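Local coordinates for protein phosphoribosylformylglycinamidine synthase 2 (Thermus thermophilus, PDB 3VIU) that belongs to the PurM-like (AIR synthase related) protein family and binds ADP and a magnesium ion, at residues V476-G490 against I535-L547. Residues are numbered along the deposited sequence; the frame is centred on the assembly and turned at random.
Sequences VGAKPLAYTDGLNLG and IPPTAMVGVVGVL. With ADP (adenosine-5'-diphosphate), chain B.
Thr-484 and Gly-542 pair through two backbone hydrogen bonds of 2.7 Å, Thr-484 N to Gly-542 O and Gly-542 N to Thr-484 O. Two such hydrogen bonds also join Gly-486 to Met-540 (selenomethionine) and Asn-488 to Thr-538, so the antiparallel strands 479-488 and 538-547 are fully zipped here. At the beta bulge at Leu-481, which shifts the register by one residue, Leu-481 N donates to Val-544 O (2.8 Å) and Val-544 N to Ala-482 O; Lys-479 N still reaches Val-546 O. From the Asn-488 side chain, ND2 adds a weak hydrogen bond to Thr-538 O (3.3 Å); this side chain and that of Met-540 cross at about a right angle, ND2 3.6 Å from SE. Asn-488 OD1 is hydrogen-bonded to Asn-88 ND2. Beyond the strand ends, one water links Gly-490 N to Ile-535 O.

On the sheet face of Tyr-483, Asp-485 and Leu-487, Tyr-483 CB packs on Val-543 CG2 (3.7 Å) and Leu-487 CD2 on Ala-539 CB (3.7 Å). With CG set between backbone N and carbonyl carbon (chi1 64°), Asp-485 leads its carboxylate away from the partner strand to the adenine of ADP, where OD1 accepts from N6 at 3.0 Å. On the other face, Thr-484 CG2 lies against Gly-542 CA, 3.6 Å away, while OG1 is hydrogen-bonded to Ser-521 OG.

The pair is interior to a mixed sheet of the PurM N-terminal type, between strands 519-525 and 441-448; helix 495-515 packs on Asp-485 and Leu-489, and strand 172-182 meets Asn-488 and Met-540.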
loop_
_atom_site.group_PDB
_atom_site.type_symbol
_atom_site.label_atom_id
_atom_site.label_comp_id
_atom_site.label_asym_id
_atom_site.label_seq_id
_atom_site.Cartn_x
_atom_site.Cartn_y
_atom_site.Cartn_z
ATOM N N VAL A 476 -5.292 -2.487 17.401
ATOM C CA VAL A 476 -5.518 -3.918 17.597
ATOM C C VAL A 476 -4.476 -4.438 18.576
ATOM O O VAL A 476 -4.429 -5.626 18.884
ATOM C CB VAL A 476 -5.489 -4.747 16.262
ATOM C CG1 VAL A 476 -6.640 -4.304 15.364
ATOM C CG2 VAL A 476 -4.144 -4.611 15.551
ATOM N N GLY A 477 -3.640 -3.527 19.067
ATOM C CA GLY A 477 -2.635 -3.890 20.052
ATOM C C GLY A 477 -1.216 -4.101 19.577
ATOM O O GLY A 477 -0.378 -4.586 20.326
ATOM N N ALA A 478 -0.923 -3.730 18.345
ATOM C CA ALA A 478 0.425 -3.928 17.833
ATOM C C ALA A 478 1.220 -2.624 17.720
ATOM O O ALA A 478 0.646 -1.547 17.567
ATOM C CB ALA A 478 0.351 -4.626 16.481
ATOM N N LYS A 479 2.543 -2.729 17.797
ATOM C CA LYS A 479 3.397 -1.557 17.684
ATOM C C LYS A 479 3.933 -1.345 16.270
ATOM O O LYS A 479 4.590 -2.225 15.703
ATOM C CB LYS A 479 4.585 -1.638 18.643
ATOM C CG LYS A 479 5.525 -0.438 18.517
ATOM C CD LYS A 479 6.597 -0.446 19.585
ATOM C CE LYS A 479 7.550 0.729 19.424
ATOM N NZ LYS A 479 8.640 0.691 20.454
ATOM N N PRO A 480 3.675 -0.158 15.697
ATOM C CA PRO A 480 4.110 0.223 14.349
ATOM C C PRO A 480 5.613 0.027 14.201
ATOM O O PRO A 480 6.390 0.610 14.950
ATOM C CB PRO A 480 3.728 1.701 14.273
ATOM C CG PRO A 480 2.576 1.811 15.205
ATOM C CD PRO A 480 3.015 0.978 16.366
ATOM N N LEU A 481 6.026 -0.789 13.242
ATOM C CA LEU A 481 7.450 -1.032 13.044
ATOM C C LEU A 481 8.032 -0.190 11.915
ATOM O O LEU A 481 9.164 0.260 11.999
ATOM C CB LEU A 481 7.700 -2.515 12.761
ATOM C CG LEU A 481 7.285 -3.458 13.887
ATOM C CD1 LEU A 481 7.483 -4.889 13.437
ATOM C CD2 LEU A 481 8.100 -3.164 15.137
ATOM N N ALA A 482 7.249 0.018 10.862
ATOM C CA ALA A 482 7.690 0.811 9.721
ATOM C C ALA A 482 6.540 0.941 8.746
ATOM O O ALA A 482 5.495 0.327 8.932
ATOM C CB ALA A 482 8.872 0.142 9.030
ATOM N N TYR A 483 6.724 1.740 7.706
ATOM C CA TYR A 483 5.668 1.881 6.728
ATOM C C TYR A 483 6.191 1.813 5.306
ATOM O O TYR A 483 7.392 1.788 5.073
ATOM C CB TYR A 483 4.902 3.186 6.933
ATOM C CG TYR A 483 5.634 4.425 6.495
ATOM C CD1 TYR A 483 6.519 5.083 7.353
ATOM C CD2 TYR A 483 5.435 4.949 5.219
ATOM C CE1 TYR A 483 7.181 6.233 6.950
ATOM C CE2 TYR A 483 6.092 6.097 4.805
ATOM C CZ TYR A 483 6.966 6.733 5.671
ATOM O OH TYR A 483 7.636 7.845 5.238
ATOM N N THR A 484 5.256 1.768 4.368
ATOM C CA THR A 484 5.542 1.722 2.943
ATOM C C THR A 484 4.569 2.760 2.373
ATOM O O THR A 484 3.412 2.830 2.804
ATOM C CB THR A 484 5.231 0.314 2.372
ATOM O OG1 THR A 484 5.617 0.251 0.993
ATOM C CG2 THR A 484 3.741 0.003 2.502
ATOM N N ASP A 485 5.030 3.585 1.439
ATOM C CA ASP A 485 4.160 4.604 0.871
ATOM C C ASP A 485 4.044 4.526 -0.638
ATOM O O ASP A 485 5.045 4.584 -1.359
ATOM C CB ASP A 485 4.648 6.001 1.252
ATOM C CG ASP A 485 6.012 6.312 0.679
ATOM O OD1 ASP A 485 6.159 7.344 -0.013
ATOM O OD2 ASP A 485 6.946 5.523 0.925
ATOM N N GLY A 486 2.811 4.379 -1.110
ATOM C CA GLY A 486 2.567 4.332 -2.531
ATOM C C GLY A 486 2.085 5.713 -2.924
ATOM O O GLY A 486 0.931 6.058 -2.690
ATOM N N LEU A 487 2.968 6.522 -3.499
ATOM C CA LEU A 487 2.585 7.863 -3.914
ATOM C C LEU A 487 1.949 7.839 -5.301
ATOM O O LEU A 487 2.445 7.172 -6.209
ATOM C CB LEU A 487 3.808 8.785 -3.925
ATOM C CG LEU A 487 4.634 8.860 -2.632
ATOM C CD1 LEU A 487 5.716 9.916 -2.797
ATOM C CD2 LEU A 487 3.741 9.189 -1.433
ATOM N N ASN A 488 0.845 8.564 -5.450
ATOM C CA ASN A 488 0.124 8.678 -6.720
ATOM C C ASN A 488 -0.266 10.144 -6.862
ATOM O O ASN A 488 -0.996 10.679 -6.032
ATOM C CB ASN A 488 -1.133 7.819 -6.696
ATOM C CG ASN A 488 -0.840 6.371 -6.356
ATOM O OD1 ASN A 488 -0.555 5.562 -7.230
ATOM N ND2 ASN A 488 -0.891 6.048 -5.073
ATOM N N LEU A 489 0.235 10.792 -7.906
ATOM C CA LEU A 489 -0.048 12.198 -8.145
ATOM C C LEU A 489 -0.144 12.523 -9.628
ATOM O O LEU A 489 0.027 11.652 -10.491
ATOM C CB LEU A 489 1.037 13.072 -7.516
ATOM C CG LEU A 489 1.087 13.069 -5.984
ATOM C CD1 LEU A 489 2.287 12.251 -5.534
ATOM C CD2 LEU A 489 1.173 14.492 -5.449
ATOM N N GLY A 490 -0.436 13.787 -9.914
ATOM C CA GLY A 490 -0.539 14.227 -11.285
ATOM C C GLY A 490 0.862 14.498 -11.777
ATOM O O GLY A 490 1.846 14.100 -11.146
ATOM N N ILE A 535 -5.505 14.149 -10.141
ATOM C CA ILE A 535 -6.175 13.321 -9.139
ATOM C C ILE A 535 -5.815 13.912 -7.791
ATOM O O ILE A 535 -4.839 14.638 -7.675
ATOM C CB ILE A 535 -5.663 11.863 -9.126
ATOM C CG1 ILE A 535 -4.165 11.858 -8.813
ATOM C CG2 ILE A 535 -5.978 11.166 -10.460
ATOM C CD1 ILE A 535 -3.575 10.490 -8.631
ATOM N N PRO A 536 -6.618 13.634 -6.757
ATOM C CA PRO A 536 -6.285 14.179 -5.439
ATOM C C PRO A 536 -4.935 13.577 -5.073
ATOM O O PRO A 536 -4.688 12.419 -5.374
ATOM C CB PRO A 536 -7.396 13.628 -4.550
ATOM C CG PRO A 536 -8.562 13.580 -5.483
ATOM C CD PRO A 536 -7.944 12.993 -6.743
ATOM N N PRO A 537 -4.037 14.355 -4.456
ATOM C CA PRO A 537 -2.737 13.779 -4.093
ATOM C C PRO A 537 -3.029 12.530 -3.265
ATOM O O PRO A 537 -3.826 12.575 -2.336
ATOM C CB PRO A 537 -2.083 14.889 -3.281
ATOM C CG PRO A 537 -2.626 16.124 -3.934
ATOM C CD PRO A 537 -4.095 15.784 -4.112
ATOM N N THR A 538 -2.398 11.415 -3.605
ATOM C CA THR A 538 -2.684 10.187 -2.889
ATOM C C THR A 538 -1.473 9.415 -2.381
ATOM O O THR A 538 -0.759 8.765 -3.147
ATOM C CB THR A 538 -3.535 9.247 -3.767
ATOM O OG1 THR A 538 -4.749 9.908 -4.129
ATOM C CG2 THR A 538 -3.888 7.982 -3.013
ATOM N N ALA A 539 -1.249 9.488 -1.076
ATOM C CA ALA A 539 -0.159 8.757 -0.460
ATOM C C ALA A 539 -0.803 7.603 0.303
ATOM O O ALA A 539 -1.317 7.784 1.410
ATOM C CB ALA A 539 0.621 9.658 0.493
HETATM N N MSE A 540 -0.795 6.423 -0.303
HETATM C CA MSE A 540 -1.361 5.248 0.336
HETATM C C MSE A 540 -0.300 4.660 1.244
HETATM O O MSE A 540 0.667 4.057 0.793
HETATM C CB MSE A 540 -1.820 4.257 -0.726
HETATM C CG MSE A 540 -2.992 4.806 -1.520
HETATM SE SE MSE A 540 -3.235 3.993 -3.259
HETATM C CE MSE A 540 -5.146 4.306 -3.459
ATOM N N VAL A 541 -0.491 4.875 2.538
ATOM C CA VAL A 541 0.436 4.428 3.560
ATOM C C VAL A 541 0.100 3.068 4.142
ATOM O O VAL A 541 -0.983 2.862 4.681
ATOM C CB VAL A 541 0.484 5.450 4.713
ATOM C CG1 VAL A 541 1.457 4.988 5.795
ATOM C CG2 VAL A 541 0.886 6.818 4.163
ATOM N N GLY A 542 1.053 2.148 4.025
ATOM C CA GLY A 542 0.882 0.815 4.557
ATOM C C GLY A 542 1.792 0.689 5.762
ATOM O O GLY A 542 2.976 1.028 5.689
ATOM N N VAL A 543 1.238 0.223 6.875
ATOM C CA VAL A 543 2.007 0.066 8.094
ATOM C C VAL A 543 1.951 -1.358 8.618
ATOM O O VAL A 543 0.892 -1.982 8.646
ATOM C CB VAL A 543 1.493 1.004 9.215
ATOM C CG1 VAL A 543 2.147 0.627 10.550
ATOM C CG2 VAL A 543 1.800 2.452 8.866
ATOM N N VAL A 544 3.102 -1.863 9.038
ATOM C CA VAL A 544 3.182 -3.201 9.588
ATOM C C VAL A 544 3.634 -3.093 11.036
ATOM O O VAL A 544 4.474 -2.263 11.373
ATOM C CB VAL A 544 4.188 -4.090 8.808
ATOM C CG1 VAL A 544 4.395 -5.409 9.544
ATOM C CG2 VAL A 544 3.666 -4.364 7.408
ATOM N N GLY A 545 3.058 -3.931 11.888
ATOM C CA GLY A 545 3.428 -3.944 13.289
ATOM C C GLY A 545 3.305 -5.358 13.824
ATOM O O GLY A 545 2.806 -6.238 13.128
ATOM N N VAL A 546 3.755 -5.588 15.051
ATOM C CA VAL A 546 3.658 -6.914 15.632
ATOM C C VAL A 546 3.041 -6.856 17.014
ATOM O O VAL A 546 3.040 -5.806 17.659
ATOM C CB VAL A 546 5.037 -7.587 15.732
ATOM C CG1 VAL A 546 5.965 -6.745 16.596
ATOM C CG2 VAL A 546 4.887 -8.988 16.298
ATOM N N LEU A 547 2.508 -7.989 17.460
ATOM C CA LEU A 547 1.885 -8.076 18.771
ATOM C C LEU A 547 1.788 -9.538 19.187
ATOM O O LEU A 547 2.132 -10.432 18.422
ATOM C CB LEU A 547 0.481 -7.466 18.735
ATOM C CG LEU A 547 -0.586 -8.211 17.922
ATOM C CD1 LEU A 547 -1.950 -7.642 18.260
ATOM C CD2 LEU A 547 -0.318 -8.084 16.434
HETATM P PB ADP B . 9.931 -2.572 -8.818
HETATM O O1B ADP B . 9.987 -1.960 -10.174
HETATM O O2B ADP B . 8.399 -2.634 -8.326
HETATM O O3B ADP B . 10.587 -4.124 -8.902
HETATM P PA ADP B . 10.937 -0.115 -8.190
HETATM O O1A ADP B . 12.125 0.053 -9.071
HETATM O O2A ADP B . 9.617 0.372 -8.994
HETATM O O3A ADP B . 10.803 -1.691 -7.745
HETATM O "O5'" ADP B . 11.047 0.793 -6.836
HETATM C "C5'" ADP B . 12.344 1.419 -6.778
HETATM C "C4'" ADP B . 12.999 1.335 -5.368
HETATM O "O4'" ADP B . 12.839 2.596 -4.641
HETATM C "C3'" ADP B . 12.397 0.245 -4.445
HETATM O "O3'" ADP B . 13.421 -0.277 -3.588
HETATM C "C2'" ADP B . 11.309 0.997 -3.677
HETATM O "O2'" ADP B . 10.995 0.372 -2.430
HETATM C "C1'" ADP B . 11.903 2.399 -3.523
HETATM N N9 ADP B . 10.859 3.433 -3.528
HETATM C C8 ADP B . 10.183 3.901 -4.620
HETATM N N7 ADP B . 9.328 4.817 -4.270
HETATM C C5 ADP B . 9.393 5.001 -2.935
HETATM C C6 ADP B . 8.726 5.838 -2.003
HETATM N N6 ADP B . 7.755 6.727 -2.427
HETATM N N1 ADP B . 9.059 5.750 -0.697
HETATM C C2 ADP B . 9.998 4.894 -0.265
HETATM N N3 ADP B . 10.648 4.090 -1.109
HETATM C C4 ADP B . 10.381 4.110 -2.433
HETATM O O HOH W 1 -2.191 14.881 -7.677
#